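Local coordinates for aminotransferase (Neisseria meningitidis Z2491, PDB 3JTX), which probably catalyses the pyridoxal 5'-phosphate-dependent transfer of amino groups between amino acids and keto acids, as a class I and II aminotransferase, at residues A[21-35]-A[342-354]. Residues are numbered along the deposited sequence; the frame is centred on the assembly and turned at random.
Sequences MQGISAPEGMEAVPL and ARNLWQKAAIQVL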
HETATM    1  N   MSE A  21      -6.653   3.412 -32.569  1.00 25.27           N
HETATM    2  CA  MSE A  21      -7.820   3.891 -33.317  1.00 25.81           C
HETATM    3  C   MSE A  21      -7.531   5.194 -34.048  1.00 27.08           C
HETATM    4  O   MSE A  21      -8.407   5.687 -34.773  1.00 27.83           O
HETATM    5  CB  MSE A  21      -9.018   4.149 -32.386  1.00 25.36           C
HETATM    6  CG  MSE A  21      -9.553   2.947 -31.629  1.00 23.71           C
HETATM    7 SE   MSE A  21      -9.996   1.453 -32.773  0.75 18.23          SE
HETATM    8  CE  MSE A  21      -8.518   0.260 -32.282  1.00 18.65           C
ATOM      9  N   GLN A  22      -6.309   5.730 -33.880  1.00 27.94           N
ATOM     10  CA  GLN A  22      -5.972   7.134 -34.207  1.00 28.26           C
ATOM     11  C   GLN A  22      -6.673   7.619 -35.442  1.00 28.11           C
ATOM     12  O   GLN A  22      -6.452   7.097 -36.526  1.00 28.29           O
ATOM     13  CB  GLN A  22      -4.452   7.329 -34.381  1.00 28.76           C
ATOM     14  N   GLY A  23      -7.529   8.615 -35.265  1.00 28.22           N
ATOM     15  CA  GLY A  23      -8.239   9.227 -36.382  1.00 28.49           C
ATOM     16  C   GLY A  23      -9.312   8.351 -37.015  1.00 28.25           C
ATOM     17  O   GLY A  23      -9.677   8.554 -38.185  1.00 28.89           O
ATOM     18  N   ILE A  24      -9.804   7.369 -36.268  1.00 26.97           N
ATOM     19  CA  ILE A  24     -10.980   6.611 -36.684  1.00 26.51           C
ATOM     20  C   ILE A  24     -12.051   6.996 -35.678  1.00 25.66           C
ATOM     21  O   ILE A  24     -11.873   6.833 -34.463  1.00 24.54           O
ATOM     22  CB  ILE A  24     -10.762   5.079 -36.649  1.00 26.74           C
ATOM     23  CG1 ILE A  24      -9.582   4.645 -37.543  1.00 27.18           C
ATOM     24  CG2 ILE A  24     -12.025   4.356 -37.079  1.00 27.56           C
ATOM     25  CD1 ILE A  24      -8.919   3.279 -37.100  1.00 25.65           C
ATOM     26  N   SER A  25     -13.145   7.554 -36.182  1.00 25.27           N
ATOM     27  CA  SER A  25     -14.256   7.956 -35.318  1.00 24.90           C
ATOM     28  C   SER A  25     -15.351   6.895 -35.353  1.00 23.27           C
ATOM     29  O   SER A  25     -15.528   6.193 -36.356  1.00 23.31           O
ATOM     30  CB  SER A  25     -14.807   9.331 -35.726  1.00 25.51           C
ATOM     31  OG  SER A  25     -14.288  10.336 -34.862  1.00 27.93           O
ATOM     32  N   ALA A  26     -16.043   6.754 -34.231  1.00 21.55           N
ATOM     33  CA  ALA A  26     -17.218   5.891 -34.150  1.00 20.39           C
ATOM     34  C   ALA A  26     -18.375   6.648 -34.812  1.00 19.28           C
ATOM     35  O   ALA A  26     -18.361   7.881 -34.849  1.00 18.72           O
ATOM     36  CB  ALA A  26     -17.550   5.606 -32.702  1.00 20.02           C
ATOM     37  N   PRO A  27     -19.389   5.926 -35.304  1.00 18.07           N
ATOM     38  CA  PRO A  27     -20.498   6.618 -35.967  1.00 17.18           C
ATOM     39  C   PRO A  27     -21.194   7.654 -35.088  1.00 15.62           C
ATOM     40  O   PRO A  27     -21.275   7.496 -33.884  1.00 14.98           O
ATOM     41  CB  PRO A  27     -21.462   5.476 -36.320  1.00 17.27           C
ATOM     42  CG  PRO A  27     -20.600   4.234 -36.307  1.00 17.88           C
ATOM     43  CD  PRO A  27     -19.631   4.475 -35.208  1.00 18.22           C
ATOM     44  N   GLU A  28     -21.707   8.703 -35.717  1.00 14.82           N
ATOM     45  CA  GLU A  28     -22.502   9.699 -35.027  1.00 14.49           C
ATOM     46  C   GLU A  28     -23.690   9.037 -34.344  1.00 14.19           C
ATOM     47  O   GLU A  28     -24.353   8.188 -34.938  1.00 13.33           O
ATOM     48  CB  GLU A  28     -23.017  10.717 -36.033  1.00 14.46           C
ATOM     49  CG  GLU A  28     -24.021  11.725 -35.481  1.00 15.24           C
ATOM     50  CD  GLU A  28     -24.573  12.605 -36.581  1.00 14.29           C
ATOM     51  OE1 GLU A  28     -25.579  12.237 -37.238  1.00 13.34           O
ATOM     52  OE2 GLU A  28     -23.982  13.680 -36.801  1.00 15.95           O
ATOM     53  N   GLY A  29     -23.943   9.429 -33.104  1.00 13.81           N
ATOM     54  CA  GLY A  29     -25.160   9.044 -32.398  1.00 14.46           C
ATOM     55  C   GLY A  29     -25.146   7.631 -31.856  1.00 14.67           C
ATOM     56  O   GLY A  29     -26.189   7.094 -31.488  1.00 14.99           O
HETATM   57  N   MSE A  30     -23.967   7.023 -31.808  1.00 15.45           N
HETATM   58  CA  MSE A  30     -23.813   5.668 -31.289  1.00 16.17           C
HETATM   59  C   MSE A  30     -22.986   5.705 -30.037  1.00 16.43           C
HETATM   60  O   MSE A  30     -21.848   6.149 -30.089  1.00 15.59           O
HETATM   61  CB  MSE A  30     -23.086   4.788 -32.300  1.00 16.59           C
HETATM   62  CG  MSE A  30     -23.974   4.206 -33.344  1.00 19.21           C
HETATM   63 SE   MSE A  30     -23.175   2.562 -34.070  0.75 21.71          SE
HETATM   64  CE  MSE A  30     -23.926   2.793 -35.844  1.00 19.80           C
ATOM     65  N   GLU A  31     -23.553   5.222 -28.930  1.00 16.80           N
ATOM     66  CA  GLU A  31     -22.882   5.240 -27.645  1.00 18.47           C
ATOM     67  C   GLU A  31     -21.789   4.175 -27.683  1.00 17.86           C
ATOM     68  O   GLU A  31     -22.038   3.058 -28.118  1.00 17.56           O
ATOM     69  CB  GLU A  31     -23.887   4.905 -26.535  1.00 19.24           C
ATOM     70  CG  GLU A  31     -23.361   4.944 -25.110  1.00 23.30           C
ATOM     71  CD  GLU A  31     -24.391   4.409 -24.104  1.00 28.36           C
ATOM     72  OE1 GLU A  31     -25.593   4.295 -24.455  1.00 31.59           O
ATOM     73  OE2 GLU A  31     -23.996   4.100 -22.959  1.00 33.30           O
ATOM     74  N   ALA A  32     -20.587   4.537 -27.266  1.00 17.90           N
ATOM     75  CA  ALA A  32     -19.473   3.585 -27.230  1.00 17.83           C
ATOM     76  C   ALA A  32     -19.854   2.406 -26.323  1.00 18.01           C
ATOM     77  O   ALA A  32     -20.510   2.605 -25.288  1.00 18.56           O
ATOM     78  CB  ALA A  32     -18.205   4.265 -26.726  1.00 17.21           C
ATOM     79  N   VAL A  33     -19.456   1.191 -26.710  1.00 17.44           N
ATOM     80  CA  VAL A  33     -19.738  -0.014 -25.924  1.00 16.66           C
ATOM     81  C   VAL A  33     -18.400  -0.546 -25.366  1.00 16.92           C
ATOM     82  O   VAL A  33     -17.602  -1.140 -26.107  1.00 15.43           O
ATOM     83  CB  VAL A  33     -20.439  -1.102 -26.767  1.00 16.47           C
ATOM     84  CG1 VAL A  33     -20.873  -2.262 -25.885  1.00 16.60           C
ATOM     85  CG2 VAL A  33     -21.672  -0.544 -27.509  1.00 16.87           C
ATOM     86  N   PRO A  34     -18.145  -0.306 -24.074  1.00 17.51           N
ATOM     87  CA  PRO A  34     -16.820  -0.606 -23.535  1.00 18.24           C
ATOM     88  C   PRO A  34     -16.691  -2.065 -23.129  1.00 18.29           C
ATOM     89  O   PRO A  34     -17.048  -2.431 -22.006  1.00 19.37           O
ATOM     90  CB  PRO A  34     -16.724   0.318 -22.317  1.00 18.23           C
ATOM     91  CG  PRO A  34     -18.127   0.396 -21.821  1.00 18.97           C
ATOM     92  CD  PRO A  34     -18.976   0.428 -23.094  1.00 17.91           C
ATOM     93  N   LEU A  35     -16.208  -2.902 -24.041  1.00 17.68           N
ATOM     94  CA  LEU A  35     -15.960  -4.318 -23.714  1.00 17.36           C
ATOM     95  C   LEU A  35     -14.470  -4.608 -23.566  1.00 17.22           C
ATOM     96  O   LEU A  35     -14.057  -5.770 -23.407  1.00 17.05           O
ATOM     97  CB  LEU A  35     -16.566  -5.233 -24.772  1.00 16.82           C
ATOM     98  CG  LEU A  35     -18.037  -4.995 -25.156  1.00 17.60           C
ATOM     99  CD1 LEU A  35     -18.428  -5.952 -26.252  1.00 17.11           C
ATOM    100  CD2 LEU A  35     -19.001  -5.115 -23.965  1.00 15.97           C
ATOM    101  N   ALA A 342     -10.689  -5.027 -34.107  1.00 13.19           N
ATOM    102  CA  ALA A 342     -11.044  -3.979 -33.163  1.00 13.29           C
ATOM    103  C   ALA A 342     -11.341  -2.660 -33.892  1.00 13.30           C
ATOM    104  O   ALA A 342     -12.277  -1.941 -33.529  1.00 13.94           O
ATOM    105  CB  ALA A 342      -9.939  -3.792 -32.120  1.00 12.53           C
ATOM    106  N   ARG A 343     -10.546  -2.348 -34.912  1.00 13.54           N
ATOM    107  CA  ARG A 343     -10.750  -1.134 -35.698  1.00 13.43           C
ATOM    108  C   ARG A 343     -12.099  -1.149 -36.416  1.00 13.14           C
ATOM    109  O   ARG A 343     -12.793  -0.136 -36.445  1.00 13.09           O
ATOM    110  CB  ARG A 343      -9.612  -0.933 -36.696  1.00 13.86           C
ATOM    111  CG  ARG A 343      -8.368  -0.383 -36.026  1.00 14.20           C
ATOM    112  CD  ARG A 343      -7.197  -0.303 -36.976  1.00 16.39           C
ATOM    113  NE  ARG A 343      -6.081   0.379 -36.333  1.00 16.83           N
ATOM    114  CZ  ARG A 343      -4.818   0.344 -36.743  1.00 17.07           C
ATOM    115  NH1 ARG A 343      -4.448  -0.367 -37.801  1.00 16.48           N
ATOM    116  NH2 ARG A 343      -3.913   1.013 -36.056  1.00 17.94           N
ATOM    117  N   ASN A 344     -12.476  -2.292 -36.967  1.00 12.27           N
ATOM    118  CA  ASN A 344     -13.768  -2.410 -37.680  1.00 12.99           C
ATOM    119  C   ASN A 344     -14.974  -2.296 -36.731  1.00 13.27           C
ATOM    120  O   ASN A 344     -15.967  -1.609 -37.036  1.00 13.28           O
ATOM    121  CB  ASN A 344     -13.800  -3.718 -38.476  1.00 12.72           C
ATOM    122  CG  ASN A 344     -14.972  -3.805 -39.437  1.00 13.81           C
ATOM    123  OD1 ASN A 344     -15.330  -2.827 -40.092  1.00 13.41           O
ATOM    124  ND2 ASN A 344     -15.573  -4.988 -39.534  1.00 12.88           N
ATOM    125  N   LEU A 345     -14.885  -2.929 -35.570  1.00 13.79           N
ATOM    126  CA  LEU A 345     -15.972  -2.863 -34.589  1.00 14.68           C
ATOM    127  C   LEU A 345     -16.182  -1.445 -34.079  1.00 14.65           C
ATOM    128  O   LEU A 345     -17.319  -1.041 -33.815  1.00 13.90           O
ATOM    129  CB  LEU A 345     -15.715  -3.801 -33.402  1.00 14.77           C
ATOM    130  CG  LEU A 345     -15.765  -5.313 -33.676  1.00 17.19           C
ATOM    131  CD1 LEU A 345     -15.919  -6.067 -32.350  1.00 16.60           C
ATOM    132  CD2 LEU A 345     -16.830  -5.692 -34.645  1.00 19.51           C
ATOM    133  N   TRP A 346     -15.079  -0.705 -33.924  1.00 14.51           N
ATOM    134  CA  TRP A 346     -15.141   0.683 -33.467  1.00 14.61           C
ATOM    135  C   TRP A 346     -15.728   1.591 -34.533  1.00 14.85           C
ATOM    136  O   TRP A 346     -16.656   2.362 -34.251  1.00 14.42           O
ATOM    137  CB  TRP A 346     -13.755   1.176 -33.039  1.00 14.89           C
ATOM    138  CG  TRP A 346     -13.727   2.619 -32.701  1.00 14.52           C
ATOM    139  CD1 TRP A 346     -13.094   3.615 -33.401  1.00 14.97           C
ATOM    140  CD2 TRP A 346     -14.354   3.249 -31.586  1.00 14.22           C
ATOM    141  NE1 TRP A 346     -13.284   4.819 -32.776  1.00 15.43           N
ATOM    142  CE2 TRP A 346     -14.043   4.626 -31.656  1.00 13.82           C
ATOM    143  CE3 TRP A 346     -15.146   2.785 -30.529  1.00 12.90           C
ATOM    144  CZ2 TRP A 346     -14.516   5.548 -30.724  1.00 16.47           C
ATOM    145  CZ3 TRP A 346     -15.603   3.698 -29.591  1.00 14.90           C
ATOM    146  CH2 TRP A 346     -15.292   5.071 -29.700  1.00 15.30           C
ATOM    147  N   GLN A 347     -15.202   1.490 -35.755  1.00 14.93           N
ATOM    148  CA  GLN A 347     -15.638   2.353 -36.846  1.00 15.26           C
ATOM    149  C   GLN A 347     -17.087   2.088 -37.240  1.00 14.78           C
ATOM    150  O   GLN A 347     -17.800   3.020 -37.599  1.00 13.41           O
ATOM    151  CB  GLN A 347     -14.743   2.179 -38.083  1.00 15.95           C
ATOM    152  CG  GLN A 347     -15.099   3.139 -39.247  1.00 19.41           C
ATOM    153  CD  GLN A 347     -14.307   2.856 -40.520  1.00 23.98           C
ATOM    154  OE1 GLN A 347     -13.461   1.964 -40.553  1.00 27.96           O
ATOM    155  NE2 GLN A 347     -14.578   3.617 -41.566  1.00 27.69           N
ATOM    156  N   LYS A 348     -17.515   0.826 -37.200  1.00 14.12           N
ATOM    157  CA  LYS A 348     -18.862   0.470 -37.675  1.00 14.91           C
ATOM    158  C   LYS A 348     -19.932   0.473 -36.580  1.00 13.93           C
ATOM    159  O   LYS A 348     -21.096   0.671 -36.885  1.00 13.37           O
ATOM    160  CB  LYS A 348     -18.872  -0.908 -38.331  1.00 14.95           C
ATOM    161  CG  LYS A 348     -17.942  -1.078 -39.514  1.00 17.99           C
ATOM    162  CD  LYS A 348     -18.462  -0.414 -40.760  1.00 21.45           C
ATOM    163  CE  LYS A 348     -17.505  -0.607 -41.941  1.00 24.32           C
ATOM    164  NZ  LYS A 348     -16.921  -1.993 -42.064  1.00 25.45           N
ATOM    165  N   ALA A 349     -19.553   0.220 -35.327  1.00 13.69           N
ATOM    166  CA  ALA A 349     -20.549  -0.016 -34.255  1.00 13.78           C
ATOM    167  C   ALA A 349     -20.243   0.652 -32.920  1.00 13.88           C
ATOM    168  O   ALA A 349     -20.988   0.475 -31.948  1.00 13.58           O
ATOM    169  CB  ALA A 349     -20.734  -1.512 -34.053  1.00 14.10           C
ATOM    170  N   ALA A 350     -19.158   1.423 -32.864  1.00 13.46           N
ATOM    171  CA  ALA A 350     -18.688   2.027 -31.624  1.00 13.18           C
ATOM    172  C   ALA A 350     -18.379   0.986 -30.563  1.00 13.03           C
ATOM    173  O   ALA A 350     -18.416   1.294 -29.378  1.00 12.91           O
ATOM    174  CB  ALA A 350     -19.718   3.078 -31.083  1.00 12.83           C
ATOM    175  N   ILE A 351     -18.094  -0.254 -30.966  1.00 13.26           N
ATOM    176  CA  ILE A 351     -17.827  -1.311 -29.983  1.00 12.83           C
ATOM    177  C   ILE A 351     -16.329  -1.374 -29.712  1.00 13.32           C
ATOM    178  O   ILE A 351     -15.528  -1.478 -30.641  1.00 14.14           O
ATOM    179  CB  ILE A 351     -18.342  -2.702 -30.441  1.00 13.09           C
ATOM    180  CG1 ILE A 351     -19.880  -2.720 -30.587  1.00 12.43           C
ATOM    181  CG2 ILE A 351     -17.880  -3.790 -29.437  1.00 12.80           C
ATOM    182  CD1 ILE A 351     -20.426  -3.954 -31.366  1.00 11.66           C
ATOM    183  N   GLN A 352     -15.962  -1.341 -28.435  1.00 12.93           N
ATOM    184  CA  GLN A 352     -14.575  -1.390 -27.993  1.00 13.25           C
ATOM    185  C   GLN A 352     -14.198  -2.797 -27.457  1.00 13.02           C
ATOM    186  O   GLN A 352     -14.700  -3.241 -26.408  1.00 13.11           O
ATOM    187  CB  GLN A 352     -14.340  -0.336 -26.905  1.00 13.30           C
ATOM    188  CG  GLN A 352     -14.627   1.111 -27.330  1.00 15.02           C
ATOM    189  CD  GLN A 352     -14.629   2.079 -26.145  1.00 17.70           C
ATOM    190  OE1 GLN A 352     -15.534   2.061 -25.314  1.00 18.78           O
ATOM    191  NE2 GLN A 352     -13.609   2.915 -26.066  1.00 20.61           N
ATOM    192  N   VAL A 353     -13.329  -3.486 -28.192  1.00 12.78           N
ATOM    193  CA  VAL A 353     -12.709  -4.735 -27.720  1.00 12.46           C
ATOM    194  C   VAL A 353     -11.194  -4.569 -27.708  1.00 12.95           C
ATOM    195  O   VAL A 353     -10.667  -3.673 -28.355  1.00 13.72           O
ATOM    196  CB  VAL A 353     -13.113  -5.968 -28.573  1.00 11.67           C
ATOM    197  CG1 VAL A 353     -14.634  -6.110 -28.601  1.00 11.46           C
ATOM    198  CG2 VAL A 353     -12.542  -5.895 -29.997  1.00 12.29           C
ATOM    199  N   LEU A 354     -10.494  -5.426 -26.970  1.00 12.95           N
ATOM    200  CA  LEU A 354      -9.037  -5.274 -26.786  1.00 13.74           C
ATOM    201  C   LEU A 354      -8.242  -6.229 -27.689  1.00 14.06           C
ATOM    202  O   LEU A 354      -8.336  -7.456 -27.516  1.00 13.70           O
ATOM    203  CB  LEU A 354      -8.671  -5.538 -25.327  1.00 14.34           C
ATOM    204  CG  LEU A 354      -7.269  -5.069 -24.900  1.00 15.99           C
ATOM    205  CD1 LEU A 354      -7.127  -3.551 -25.045  1.00 16.85           C
ATOM    206  CD2 LEU A 354      -6.963  -5.489 -23.473  1.00 19.46           C
TER
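A two-stranded parallel sheet, 33-34 beside 351-352, joins the N-terminal part of this aminotransferase to the end of helix 338-349 in the small domain of the fold-type I architecture, and the loop before strand 33-34 runs along one side of that helix. Val33 is held through both its backbone N and O, the N donating to Ala350 O just ahead of strand 351-352 (2.9 Å) and the O accepting from Gln352 N. A further bond runs from Leu35 N to Gln352 O, more bent, 131° at the hydrogen. Leu35 also bonds through its backbone to Ala376, which ties the pair to strand 372-376.

Trp346 is the centre of the packing. CG anti to the backbone N (chi1 174°) carries the indole out from the helix towards the loop, where it is clasped from both faces. Ala26 CB sits over the six-membered ring, 3.7 Å from its centroid, a CH-pi contact, while selenomethionine Met21 brings CG over the other face. The selenium, SE, approaches the five-membered ring obliquely, a Met-aromatic contact, and lies 3.8 Å from Trp346 CB. Ala32 CB meets the ring edge at CZ3.

Beyond the indole, Ile24 spreads its branches along the helix, CG2 against Gln347 CB (3.6 Å) and CD1 against the aliphatic part of Arg343, whose NE bonds to Ala20 O. Where the helix stops, Ala350 takes a positive phi (59°) and turns its methyl into the loop, against Ala26 CB and Met30 CB, while Pro27 lays CG against Gln347 O. The indole nitrogen adds a directional bond: Trp346 NE1 donates to Ile24 O over 3.0 Å, with the oxygen in the ring plane but the nitrogen well above the plane of the Ile24 carbonyl.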